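Local structure of anaphase-promoting complex subunit cut9 (Schizosaccharomyces pombe, 2XPI) at residues A[494-497]-A[498-501]; A[517-520]-A[521-524]. The protein is a component of the anaphase-promoting complex, a cell cycle-regulated E3 ubiquitin ligase that controls progression through mitosis and the G1 phase. One frame throughout, in Å; residues are numbered along the deposited sequence.

In the fold
Following the chain from its N terminus, contact 1 lies on helix 491-507 of TPR 12 and contact 2 on helix 516-528 of TPR 13, the next helix. Each stays within neighbouring turns of one helix, so neither closes a long loop; they come in series, neither nested nor crossed. Their centres are 9 Å apart and they touch directly: Phe498 CZ lies 3.6 Å from Asn521 CB, and Gln499 CG packs 3.9 Å from Leu522 CD1. Helix 475-487 also reaches both, with Phe486 meeting Ala494 of contact 1 and His524 of contact 2. The two contacts thus tie successive TPR units together.

Contact 1: residues A[494-497]-A[498-501]; sequences AINH and FQNA
Phe498 overlaps the methyl group of Ala494, one helical turn earlier, through ring atom CE2, 3.9 Å from Ala494 CB. The pair belongs to the second helix of TPR 12, and its spacing matches the tetratricopeptide signature, in which a small residue, a large aromatic one and another small one, here Ala501, follow along this helix. CG of Phe498 stands anti to its own carbonyl carbon (chi1 -60°), which turns the ring back along the helix toward Ala494. The ring also packs on Asn521 and Leu522 of helix 516-528 and meets Asn479 of helix 475-487, and an apolar side chain of another protein's chain reaches it. Reducing Phe498 to an alanine would probably open a gap beside Ala494 and leave Asn521 and Leu522 without their aromatic neighbour.

On a different side of the helix, Ile495 and Gln499 run alongside each other and point the same way. Ile495 CG2 is 3.6 Å from Gln499 CD, so the methyl branch rests against the amide of a side chain that is extended beyond CG. That amide has its polar partner in the following repeat: OE1 is hydrogen-bonded to Tyr526 OH, while Ile495 itself packs on Ala525 and Tyr526.

Beneath these side chains the alpha-helical bonds run from straight to bent. Phe498 N reaches Ala494 O at 2.9 Å with an almost straight N-H...O angle of 174°, and Gln499 N reaches Ile495 O at 2.8 Å. Asn500 N divides itself between Asn496 O, at 3.1 Å and a bent 138°, and, weakly, His497 O. Ala501 N donates to His497 O at 3.0 Å.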
ATOM      1  N   ALA A 494      -8.564  59.278  -3.966  1.00 53.84           N
ATOM      2  CA  ALA A 494      -7.281  58.670  -3.622  1.00 50.53           C
ATOM      3  C   ALA A 494      -6.874  58.939  -2.170  1.00 53.04           C
ATOM      4  O   ALA A 494      -6.496  58.023  -1.469  1.00 54.16           O
ATOM      5  CB  ALA A 494      -6.185  59.115  -4.578  1.00 47.99           C
ATOM      6  N   ILE A 495      -6.951  60.189  -1.712  1.00 55.00           N
ATOM      7  CA  ILE A 495      -6.548  60.510  -0.342  1.00 52.74           C
ATOM      8  C   ILE A 495      -7.419  59.773   0.666  1.00 54.26           C
ATOM      9  O   ILE A 495      -6.921  59.247   1.666  1.00 52.75           O
ATOM     10  CB  ILE A 495      -6.624  62.024  -0.069  1.00 52.43           C
ATOM     11  CG1 ILE A 495      -5.358  62.715  -0.577  1.00 51.57           C
ATOM     12  CG2 ILE A 495      -6.829  62.307   1.416  1.00 50.02           C
ATOM     13  CD1 ILE A 495      -5.592  64.143  -1.009  1.00 52.27           C
ATOM     14  N   ASN A 496      -8.722  59.729   0.398  1.00 57.63           N
ATOM     15  CA  ASN A 496      -9.647  59.047   1.298  1.00 60.82           C
ATOM     16  C   ASN A 496      -9.318  57.561   1.406  1.00 60.85           C
ATOM     17  O   ASN A 496      -9.317  56.982   2.492  1.00 61.81           O
ATOM     18  CB  ASN A 496     -11.095  59.246   0.844  1.00 62.56           C
ATOM     19  CG  ASN A 496     -11.499  60.717   0.795  1.00 67.83           C
ATOM     20  OD1 ASN A 496     -12.376  61.097   0.019  1.00 71.47           O
ATOM     21  ND2 ASN A 496     -10.864  61.549   1.624  1.00 68.80           N
ATOM     22  N   HIS A 497      -9.026  56.949   0.265  1.00 58.67           N
ATOM     23  CA  HIS A 497      -8.685  55.542   0.243  1.00 54.27           C
ATOM     24  C   HIS A 497      -7.378  55.263   0.969  1.00 52.71           C
ATOM     25  O   HIS A 497      -7.331  54.391   1.835  1.00 54.63           O
ATOM     26  CB  HIS A 497      -8.661  55.018  -1.187  1.00 53.26           C
ATOM     27  CG  HIS A 497     -10.021  54.698  -1.718  1.00 55.90           C
ATOM     28  ND1 HIS A 497     -10.366  54.867  -3.042  1.00 57.35           N
ATOM     29  CD2 HIS A 497     -11.127  54.218  -1.099  1.00 56.93           C
ATOM     30  CE1 HIS A 497     -11.625  54.501  -3.216  1.00 57.45           C
ATOM     31  NE2 HIS A 497     -12.107  54.099  -2.054  1.00 57.16           N
ATOM     32  N   PHE A 498      -6.323  55.998   0.638  1.00 49.76           N
ATOM     33  CA  PHE A 498      -5.068  55.877   1.377  1.00 49.43           C
ATOM     34  C   PHE A 498      -5.211  56.091   2.879  1.00 52.43           C
ATOM     35  O   PHE A 498      -4.625  55.347   3.671  1.00 52.78           O
ATOM     36  CB  PHE A 498      -4.022  56.828   0.828  1.00 50.02           C
ATOM     37  CG  PHE A 498      -3.698  56.581  -0.599  1.00 51.05           C
ATOM     38  CD1 PHE A 498      -3.582  55.289  -1.072  1.00 49.62           C
ATOM     39  CD2 PHE A 498      -3.523  57.630  -1.473  1.00 51.85           C
ATOM     40  CE1 PHE A 498      -3.285  55.055  -2.376  1.00 48.96           C
ATOM     41  CE2 PHE A 498      -3.226  57.395  -2.779  1.00 51.74           C
ATOM     42  CZ  PHE A 498      -3.108  56.108  -3.234  1.00 50.63           C
ATOM     43  N   GLN A 499      -5.974  57.104   3.279  1.00 55.55           N
ATOM     44  CA  GLN A 499      -6.147  57.382   4.702  1.00 59.11           C
ATOM     45  C   GLN A 499      -6.847  56.227   5.410  1.00 60.57           C
ATOM     46  O   GLN A 499      -6.617  55.977   6.590  1.00 60.47           O
ATOM     47  CB  GLN A 499      -6.899  58.696   4.929  1.00 62.19           C
ATOM     48  CG  GLN A 499      -6.013  59.922   4.910  1.00 64.94           C
ATOM     49  CD  GLN A 499      -6.805  61.228   4.812  1.00 69.12           C
ATOM     50  OE1 GLN A 499      -6.236  62.320   4.941  1.00 71.51           O
ATOM     51  NE2 GLN A 499      -8.118  61.122   4.579  1.00 68.83           N
ATOM     52  N   ASN A 500      -7.699  55.515   4.684  1.00 62.58           N
ATOM     53  CA  ASN A 500      -8.418  54.397   5.273  1.00 62.80           C
ATOM     54  C   ASN A 500      -7.629  53.103   5.320  1.00 57.52           C
ATOM     55  O   ASN A 500      -7.828  52.295   6.220  1.00 59.45           O
ATOM     56  CB  ASN A 500      -9.765  54.199   4.597  1.00 67.68           C
ATOM     57  CG  ASN A 500     -10.897  54.653   5.472  1.00 75.40           C
ATOM     58  OD1 ASN A 500     -11.309  55.812   5.428  1.00 77.43           O
ATOM     59  ND2 ASN A 500     -11.382  53.752   6.316  1.00 78.92           N
ATOM     60  N   ALA A 501      -6.739  52.904   4.353  1.00 52.01           N
ATOM     61  CA  ALA A 501      -5.792  51.804   4.429  1.00 49.19           C
ATOM     62  C   ALA A 501      -5.007  51.967   5.723  1.00 51.39           C
ATOM     63  O   ALA A 501      -4.973  51.065   6.548  1.00 51.28           O
ATOM     64  CB  ALA A 501      -4.848  51.826   3.239  1.00 46.73           C
TER

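Contact 2: residues A[517-520]-A[521-524]; sequences ATWA and NLGH
Leu522 N donates to Thr518 O at 2.8 Å with an N-H...O angle of 162°, and the next two amides continue the pattern. Gly523 N reaches Trp519 O at 2.9 Å. His524 N reaches Ala520 O at 2.8 Å and has a further weak bond to Asn521 O; its bond to Ala520 O is the more bent, at 140°. Asn521 N is paired with Ala517 O, although the modelled place of that oxygen is less certain. The carbonyls of Thr518, Trp519 and Ala520 are engaged by amides four residues on, as in an alpha helix, and that of Ala517 probably is too.

This is the first helix of TPR 13, where Trp519, Leu522 and Gly523 match the tetratricopeptide consensus. Trp519 CZ3 comes 4.1 Å from Leu522 CD2, the two side chains running alongside each other. In Leu522, CG anti to its backbone N (chi1 -180°) swings the side chain toward the indole, and the second torsion presents CD2 to it. Trp519 continues onto Gln541 and Leu545 of helix 532-545.

The buried amide of Asn521 is satisfied from elsewhere: both OD1 and ND2 are hydrogen-bonded to the backbone of another protein's chain, consistent with binding of hcn1 by TPR repeats 8 and 10-13. Ala517, Thr518 and His524 pack against apolar side chains of that same chain.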
ATOM      1  N   ALA A 517       4.771  52.410   1.238  1.00 44.80           N
ATOM      2  CA  ALA A 517       4.318  52.763  -0.096  1.00 44.84           C
ATOM      3  C   ALA A 517       2.976  53.489  -0.035  1.00 45.81           C
ATOM      4  O   ALA A 517       2.721  54.410  -0.815  1.00 48.00           O
ATOM      5  CB  ALA A 517       4.224  51.538  -0.962  1.00 44.46           C
ATOM      6  N   THR A 518       2.122  53.082   0.897  1.00 44.11           N
ATOM      7  CA  THR A 518       0.847  53.768   1.096  1.00 44.82           C
ATOM      8  C   THR A 518       1.045  55.202   1.609  1.00 46.00           C
ATOM      9  O   THR A 518       0.424  56.132   1.103  1.00 47.20           O
ATOM     10  CB  THR A 518      -0.084  52.968   2.025  1.00 44.53           C
ATOM     11  OG1 THR A 518      -0.367  51.718   1.408  1.00 43.69           O
ATOM     12  CG2 THR A 518      -1.390  53.690   2.259  1.00 44.49           C
ATOM     13  N   TRP A 519       1.923  55.372   2.595  1.00 44.99           N
ATOM     14  CA  TRP A 519       2.246  56.694   3.119  1.00 44.31           C
ATOM     15  C   TRP A 519       2.762  57.591   2.008  1.00 44.66           C
ATOM     16  O   TRP A 519       2.284  58.706   1.821  1.00 44.33           O
ATOM     17  CB  TRP A 519       3.304  56.586   4.209  1.00 43.90           C
ATOM     18  CG  TRP A 519       2.748  56.289   5.551  1.00 44.40           C
ATOM     19  CD1 TRP A 519       2.873  55.125   6.252  1.00 44.13           C
ATOM     20  CD2 TRP A 519       1.954  57.167   6.363  1.00 45.43           C
ATOM     21  NE1 TRP A 519       2.217  55.230   7.456  1.00 45.71           N
ATOM     22  CE2 TRP A 519       1.652  56.475   7.552  1.00 45.19           C
ATOM     23  CE3 TRP A 519       1.481  58.477   6.204  1.00 46.91           C
ATOM     24  CZ2 TRP A 519       0.886  57.044   8.577  1.00 44.68           C
ATOM     25  CZ3 TRP A 519       0.726  59.047   7.233  1.00 46.87           C
ATOM     26  CH2 TRP A 519       0.436  58.324   8.400  1.00 45.96           C
ATOM     27  N   ALA A 520       3.744  57.098   1.262  1.00 44.09           N
ATOM     28  CA  ALA A 520       4.263  57.860   0.141  1.00 41.70           C
ATOM     29  C   ALA A 520       3.140  58.074  -0.860  1.00 45.06           C
ATOM     30  O   ALA A 520       3.017  59.161  -1.402  1.00 47.92           O
ATOM     31  CB  ALA A 520       5.440  57.168  -0.494  1.00 37.17           C
ATOM     32  N   ASN A 521       2.302  57.062  -1.088  1.00 43.80           N
ATOM     33  CA  ASN A 521       1.138  57.258  -1.953  1.00 46.75           C
ATOM     34  C   ASN A 521       0.286  58.451  -1.511  1.00 46.19           C
ATOM     35  O   ASN A 521      -0.065  59.314  -2.309  1.00 48.65           O
ATOM     36  CB  ASN A 521       0.258  56.001  -2.033  1.00 49.65           C
ATOM     37  CG  ASN A 521       0.889  54.889  -2.855  1.00 52.12           C
ATOM     38  OD1 ASN A 521       1.906  55.087  -3.521  1.00 55.57           O
ATOM     39  ND2 ASN A 521       0.282  53.707  -2.814  1.00 50.78           N
ATOM     40  N   LEU A 522      -0.058  58.489  -0.236  1.00 43.62           N
ATOM     41  CA  LEU A 522      -0.849  59.579   0.301  1.00 45.07           C
ATOM     42  C   LEU A 522      -0.110  60.893   0.072  1.00 50.53           C
ATOM     43  O   LEU A 522      -0.716  61.907  -0.266  1.00 52.68           O
ATOM     44  CB  LEU A 522      -1.061  59.353   1.787  1.00 44.32           C
ATOM     45  CG  LEU A 522      -1.870  60.373   2.561  1.00 47.24           C
ATOM     46  CD1 LEU A 522      -3.332  60.291   2.167  1.00 48.39           C
ATOM     47  CD2 LEU A 522      -1.678  60.103   4.052  1.00 46.10           C
ATOM     48  N   GLY A 523       1.211  60.869   0.246  1.00 50.57           N
ATOM     49  CA  GLY A 523       2.040  62.024  -0.052  1.00 51.29           C
ATOM     50  C   GLY A 523       1.985  62.492  -1.499  1.00 52.16           C
ATOM     51  O   GLY A 523       2.066  63.688  -1.764  1.00 53.50           O
ATOM     52  N   HIS A 524       1.861  61.551  -2.436  1.00 52.38           N
ATOM     53  CA  HIS A 524       1.769  61.867  -3.866  1.00 51.84           C
ATOM     54  C   HIS A 524       0.404  62.447  -4.231  1.00 52.75           C
ATOM     55  O   HIS A 524       0.300  63.304  -5.098  1.00 54.99           O
ATOM     56  CB  HIS A 524       2.049  60.632  -4.726  1.00 50.21           C
ATOM     57  CG  HIS A 524       3.502  60.385  -4.979  1.00 50.99           C
ATOM     58  ND1 HIS A 524       4.176  59.301  -4.461  1.00 50.04           N
ATOM     59  CD2 HIS A 524       4.415  61.088  -5.685  1.00 54.34           C
ATOM     60  CE1 HIS A 524       5.438  59.342  -4.840  1.00 50.54           C
ATOM     61  NE2 HIS A 524       5.609  60.416  -5.590  1.00 53.83           N
TER